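Side-chain contacts in type II secretion ATPase XpsE (PDB 2D28), which is a type II secretion ATPase, part of the bacterial type II protein secretion machinery, represented here by its N-terminal domain: residues S138-D141 with D142-R146; G38-A41 with L42-R45. The protein carries 1 engineered substitution. All coordinates share one frame; numbering follows the deposited sequence.

Interaction 1: S138-D141 with D142-R146; sequences SEID and DLIER
Asp142 N donates to Ser138 O at 2.9 Å, and the carboxylate of the same Asp142 lies flat against this oxygen as a close neighbour. CG of Asp142 comes to 3.0 Å from Ser138 O, which stands over the face of the group, OD1 and OD2 spread about equally around it. This follows from a CG held beside its own backbone N (chi1 -79°), which folds the acid back over the preceding turn. Since carbonyl and carboxylate oxygens both accept, only the N-H makes a hydrogen bond. Two residues further on, Ile144 N donates to Ile140 O at 2.9 Å, almost straight at 163°. CG1 of Ile144 leans against that same carbonyl oxygen, 3.3 Å from Ile140 O. Further out, Ile144 CD1 meets Ile140 CG2 at 3.8 Å, the two branched side chains crossing at a slant. Leu143 CD1 covers one face of the Arg146 guanidinium, toward its rim, while Arg146 NH2 bonds Gly73 O. Three polar side chains are held by other parts of the chain: Ser138 OG is hydrogen-bonded to Glu51, Asp141 OD1 to His95 ND1, and Glu145 OE1 forms a salt bridge with Lys92. The buried side lies on the sheet, Ile140 and Leu143 against Trp109 of strand 105-110, Leu143 also against Val99 of strand 96-102, and Ile144 reaches Leu91 of helix 88-94.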
ATOM      1  N   SER A 138       4.232   7.869  -1.718  1.00 15.18           N
ATOM      2  CA  SER A 138       4.396   9.274  -1.371  1.00 15.30           C
ATOM      3  C   SER A 138       3.151  10.027  -1.683  1.00 14.09           C
ATOM      4  O   SER A 138       2.887  11.112  -1.098  1.00 14.08           O
ATOM      5  CB  SER A 138       5.567   9.866  -2.186  1.00 18.58           C
ATOM      6  OG  SER A 138       6.740   9.233  -1.675  1.00 23.09           O
ATOM      7  N   GLU A 139       2.385   9.555  -2.677  1.00 14.34           N
ATOM      8  CA  GLU A 139       1.110  10.190  -2.989  1.00 13.06           C
ATOM      9  C   GLU A 139       0.099  10.029  -1.855  1.00 12.67           C
ATOM     10  O   GLU A 139      -0.675  10.943  -1.561  1.00 12.39           O
ATOM     11  CB  GLU A 139       0.527   9.651  -4.300  1.00 14.06           C
ATOM     12  CG  GLU A 139       1.403  10.035  -5.483  1.00 15.39           C
ATOM     13  CD  GLU A 139       0.887   9.521  -6.825  1.00 18.11           C
ATOM     14  OE1 GLU A 139      -0.269   9.144  -6.926  1.00 16.69           O
ATOM     15  OE2 GLU A 139       1.699   9.546  -7.749  1.00 17.27           O
ATOM     16  N   ILE A 140       0.054   8.836  -1.283  1.00 12.91           N
ATOM     17  CA  ILE A 140      -0.750   8.560  -0.085  1.00 12.20           C
ATOM     18  C   ILE A 140      -0.271   9.443   1.077  1.00 13.87           C
ATOM     19  O   ILE A 140      -1.095  10.068   1.768  1.00 13.07           O
ATOM     20  CB  ILE A 140      -0.665   7.063   0.291  1.00 13.46           C
ATOM     21  CG1 ILE A 140      -1.305   6.230  -0.799  1.00 10.19           C
ATOM     22  CG2 ILE A 140      -1.330   6.806   1.644  1.00 14.40           C
ATOM     23  CD1 ILE A 140      -1.206   4.761  -0.615  1.00  9.45           C
ATOM     24  N   ASP A 141       1.040   9.484   1.310  1.00 14.50           N
ATOM     25  CA  ASP A 141       1.565  10.326   2.411  1.00 16.51           C
ATOM     26  C   ASP A 141       1.167  11.791   2.271  1.00 17.64           C
ATOM     27  O   ASP A 141       0.736  12.401   3.227  1.00 17.28           O
ATOM     28  CB  ASP A 141       3.062  10.237   2.445  1.00 16.57           C
ATOM     29  CG  ASP A 141       3.519   8.884   2.863  1.00 14.89           C
ATOM     30  OD1 ASP A 141       2.734   8.054   3.410  1.00 17.44           O
ATOM     31  OD2 ASP A 141       4.664   8.563   2.643  1.00 16.96           O
ATOM     32  N   ASP A 142       1.238  12.284   1.037  1.00 19.43           N
ATOM     33  CA  ASP A 142       0.912  13.663   0.708  1.00 20.91           C
ATOM     34  C   ASP A 142      -0.549  13.938   0.991  1.00 19.22           C
ATOM     35  O   ASP A 142      -0.905  14.923   1.638  1.00 19.86           O
ATOM     36  CB  ASP A 142       1.202  13.924  -0.776  1.00 21.81           C
ATOM     37  CG  ASP A 142       2.670  14.144  -1.076  1.00 24.55           C
ATOM     38  OD1 ASP A 142       3.541  14.171  -0.193  1.00 27.03           O
ATOM     39  OD2 ASP A 142       3.050  14.249  -2.226  1.00 27.63           O
ATOM     40  N   LEU A 143      -1.434  13.034   0.579  1.00 18.74           N
ATOM     41  CA  LEU A 143      -2.860  13.193   0.821  1.00 17.22           C
ATOM     42  C   LEU A 143      -3.150  13.157   2.322  1.00 18.86           C
ATOM     43  O   LEU A 143      -3.992  13.960   2.835  1.00 16.77           O
ATOM     44  CB  LEU A 143      -3.704  12.088   0.162  1.00 18.35           C
ATOM     45  CG  LEU A 143      -5.205  12.261   0.366  1.00 21.54           C
ATOM     46  CD1 LEU A 143      -5.686  13.283  -0.605  1.00 24.64           C
ATOM     47  CD2 LEU A 143      -5.916  10.971   0.180  1.00 23.34           C
ATOM     48  N   ILE A 144      -2.515  12.227   3.051  1.00 18.33           N
ATOM     49  CA  ILE A 144      -2.769  12.138   4.497  1.00 17.89           C
ATOM     50  C   ILE A 144      -2.491  13.529   5.107  1.00 22.10           C
ATOM     51  O   ILE A 144      -3.340  14.012   5.846  1.00 24.46           O
ATOM     52  CB  ILE A 144      -1.925  11.097   5.194  1.00 16.72           C
ATOM     53  CG1 ILE A 144      -2.358   9.665   4.773  1.00 14.95           C
ATOM     54  CG2 ILE A 144      -2.020  11.271   6.768  1.00 17.73           C
ATOM     55  CD1 ILE A 144      -1.292   8.602   4.998  1.00 16.79           C
ATOM     56  N   GLU A 145      -1.365  14.142   4.778  1.00 24.57           N
ATOM     57  CA  GLU A 145      -0.970  15.424   5.362  1.00 28.35           C
ATOM     58  C   GLU A 145      -1.863  16.589   4.925  1.00 29.86           C
ATOM     59  O   GLU A 145      -2.190  17.484   5.743  1.00 31.41           O
ATOM     60  CB  GLU A 145       0.467  15.789   4.998  1.00 29.31           C
ATOM     61  CG  GLU A 145       1.040  17.004   5.754  1.00 33.61           C
ATOM     62  CD  GLU A 145       0.790  16.883   7.251  1.00 40.77           C
ATOM     63  OE1 GLU A 145       1.316  15.926   7.861  1.00 44.19           O
ATOM     64  OE2 GLU A 145       0.014  17.702   7.819  1.00 47.47           O
ATOM     65  N   ARG A 146      -2.194  16.614   3.641  1.00 28.88           N
ATOM     66  CA  ARG A 146      -3.059  17.613   3.071  1.00 29.61           C
ATOM     67  C   ARG A 146      -4.430  17.559   3.689  1.00 29.49           C
ATOM     68  O   ARG A 146      -5.010  18.578   4.088  1.00 29.40           O
ATOM     69  CB  ARG A 146      -3.124  17.384   1.561  1.00 29.85           C
ATOM     70  CG  ARG A 146      -4.138  18.190   0.848  1.00 32.98           C
ATOM     71  CD  ARG A 146      -3.797  18.277  -0.611  1.00 37.73           C
ATOM     72  NE  ARG A 146      -4.676  17.453  -1.400  1.00 38.92           N
ATOM     73  CZ  ARG A 146      -4.357  16.378  -2.115  1.00 38.62           C
ATOM     74  NH1 ARG A 146      -3.102  15.877  -2.160  1.00 38.66           N
ATOM     75  NH2 ARG A 146      -5.341  15.803  -2.821  1.00 36.21           N
TER

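Interaction 2: G38-A41 with L42-R45; sequences GLLA and LLGR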
ATOM      1  N   GLY A  38      10.447  -5.324   6.063  1.00 40.02           N
ATOM      2  CA  GLY A  38      10.114  -6.328   5.065  1.00 36.98           C
ATOM      3  C   GLY A  38      11.049  -6.246   3.862  1.00 32.91           C
ATOM      4  O   GLY A  38      11.761  -5.269   3.682  1.00 31.11           O
ATOM      5  N   LEU A  39      11.021  -7.264   3.022  1.00 29.65           N
ATOM      6  CA  LEU A  39      11.910  -7.296   1.860  1.00 28.06           C
ATOM      7  C   LEU A  39      11.551  -6.153   0.918  1.00 25.12           C
ATOM      8  O   LEU A  39      12.442  -5.391   0.488  1.00 22.76           O
ATOM      9  CB  LEU A  39      11.881  -8.668   1.143  1.00 28.98           C
ATOM     10  CG  LEU A  39      12.695  -8.790  -0.147  1.00 28.37           C
ATOM     11  CD1 LEU A  39      14.150  -8.282   0.075  1.00 28.81           C
ATOM     12  CD2 LEU A  39      12.682 -10.218  -0.588  1.00 31.08           C
ATOM     13  N   LEU A  40      10.267  -5.991   0.595  1.00 20.77           N
ATOM     14  CA  LEU A  40       9.909  -4.982  -0.389  1.00 19.88           C
ATOM     15  C   LEU A  40      10.160  -3.542   0.142  1.00 21.55           C
ATOM     16  O   LEU A  40      10.596  -2.657  -0.568  1.00 19.61           O
ATOM     17  CB  LEU A  40       8.440  -5.110  -0.785  1.00 20.85           C
ATOM     18  CG  LEU A  40       8.158  -6.324  -1.685  1.00 19.21           C
ATOM     19  CD1 LEU A  40       6.664  -6.579  -1.748  1.00 23.03           C
ATOM     20  CD2 LEU A  40       8.714  -6.064  -3.099  1.00 17.96           C
ATOM     21  N   ALA A  41       9.840  -3.351   1.405  1.00 23.13           N
ATOM     22  CA  ALA A  41      10.292  -2.164   2.214  1.00 25.17           C
ATOM     23  C   ALA A  41      11.772  -1.888   2.094  1.00 25.32           C
ATOM     24  O   ALA A  41      12.138  -0.772   1.823  1.00 28.83           O
ATOM     25  CB  ALA A  41       9.915  -2.400   3.725  1.00 25.00           C
ATOM     26  N   LEU A  42      12.617  -2.900   2.228  1.00 26.85           N
ATOM     27  CA  LEU A  42      14.055  -2.695   2.218  1.00 27.11           C
ATOM     28  C   LEU A  42      14.514  -2.283   0.816  1.00 27.54           C
ATOM     29  O   LEU A  42      15.297  -1.337   0.680  1.00 27.61           O
ATOM     30  CB  LEU A  42      14.782  -3.936   2.651  1.00 28.31           C
ATOM     31  CG  LEU A  42      16.300  -3.863   2.726  1.00 29.25           C
ATOM     32  CD1 LEU A  42      16.703  -2.824   3.775  1.00 34.47           C
ATOM     33  CD2 LEU A  42      16.853  -5.223   3.046  1.00 33.88           C
ATOM     34  N   LEU A  43      13.985  -2.969  -0.209  1.00 24.70           N
ATOM     35  CA  LEU A  43      14.214  -2.600  -1.606  1.00 24.03           C
ATOM     36  C   LEU A  43      13.828  -1.184  -1.923  1.00 24.13           C
ATOM     37  O   LEU A  43      14.535  -0.483  -2.653  1.00 24.17           O
ATOM     38  CB  LEU A  43      13.481  -3.589  -2.578  1.00 23.32           C
ATOM     39  CG  LEU A  43      13.958  -5.040  -2.527  1.00 22.23           C
ATOM     40  CD1 LEU A  43      13.006  -5.982  -3.252  1.00 21.26           C
ATOM     41  CD2 LEU A  43      15.397  -5.153  -3.138  1.00 23.18           C
ATOM     42  N   GLY A  44      12.698  -0.731  -1.405  1.00 24.93           N
ATOM     43  CA  GLY A  44      12.305   0.638  -1.581  1.00 26.52           C
ATOM     44  C   GLY A  44      13.289   1.580  -0.882  1.00 29.55           C
ATOM     45  O   GLY A  44      13.650   2.638  -1.432  1.00 29.90           O
ATOM     46  N   ARG A  45      13.739   1.188   0.315  1.00 32.22           N
ATOM     47  CA  ARG A  45      14.585   2.064   1.141  1.00 34.28           C
ATOM     48  C   ARG A  45      16.008   2.117   0.596  1.00 33.59           C
ATOM     49  O   ARG A  45      16.664   3.127   0.766  1.00 33.84           O
ATOM     50  CB  ARG A  45      14.636   1.588   2.597  1.00 35.36           C
ATOM     51  CG  ARG A  45      15.345   2.561   3.603  1.00 40.87           C
ATOM     52  CD  ARG A  45      16.156   1.827   4.741  1.00 46.44           C
ATOM     53  NE  ARG A  45      16.683   2.695   5.822  1.00 50.12           N
ATOM     54  CZ  ARG A  45      15.954   3.335   6.740  1.00 53.45           C
ATOM     55  NH1 ARG A  45      14.619   3.244   6.761  1.00 55.61           N
ATOM     56  NH2 ARG A  45      16.567   4.091   7.657  1.00 55.55           N
TER
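Helix 39-45 is a short, two-turn helix of the N-terminal helical region, with Gly38 at its N-cap, and here its first turn meets its second. The extended psi of Gly38 (167°) marks the change from loop to helix, and its carbonyl is the first to be used: Leu42 N donates to Gly38 O at 2.9 Å. The other bonds follow in i to i+4 steps. Leu43 N points almost straight at Leu39 O (174° at the hydrogen), Gly44 N binds Leu40 O, and Arg45 N reaches Ala41 O at 2.9 Å with a more bent approach.

Leu43 carries most of the side-chain contact. Its CG lies beside its own backbone N, which turns the side chain back along the helix, and CG rests 3.4 Å from Leu39 O. From there it meets Leu39 in a slanting approach: Leu39 CD1 touches Leu43 CG at 4.2 Å, and Leu43 CD1 touches Leu39 CG at the same distance. Leu39 offers these atoms because its CG is anti to the backbone N (chi1 176°), carrying its end toward the next turn. On the neighbouring side, Leu40 CD2 comes to 4.3 Å from Leu43 CD1, so a single methyl of Leu43 lies near both leucines of the first turn. Leu42 takes another direction: its CB sits 3.5 Å from Gly38 O, and its side chain touches Met37.

Outside the helix, Leu40 packs on Glu7, Val11 and Leu14 of helix 6-16 and also on Tyr114, while Leu43 touches Ala28. Turn-to-turn leucine contacts of this kind are ordinary packing within a helix; this short, mostly apolar one lies against helix 6-16 in the helical N-terminal part, consistent with a small helical bundle.

Going from the N terminus, the chain first meets interaction 2, within helix 39-45, and much later interaction 1, within helix 137-147. Each is a local turn-to-turn contact with no residues between its segments, so neither closes a loop; they stand in series, without nesting or crossing. Their centres are about 20 Å apart and their nearest atoms about 10 Å, so they do not touch. Interaction 2 belongs to the helical N-terminal part, beside helix 6-16; interaction 1 belongs to the C-terminal part, against the three-stranded sheet. Each also reaches toward the other part: Ser138 by its hydrogen bond to helix 51-62, Leu40 by packing on Tyr114, between strand 105-110 and helix 116-126.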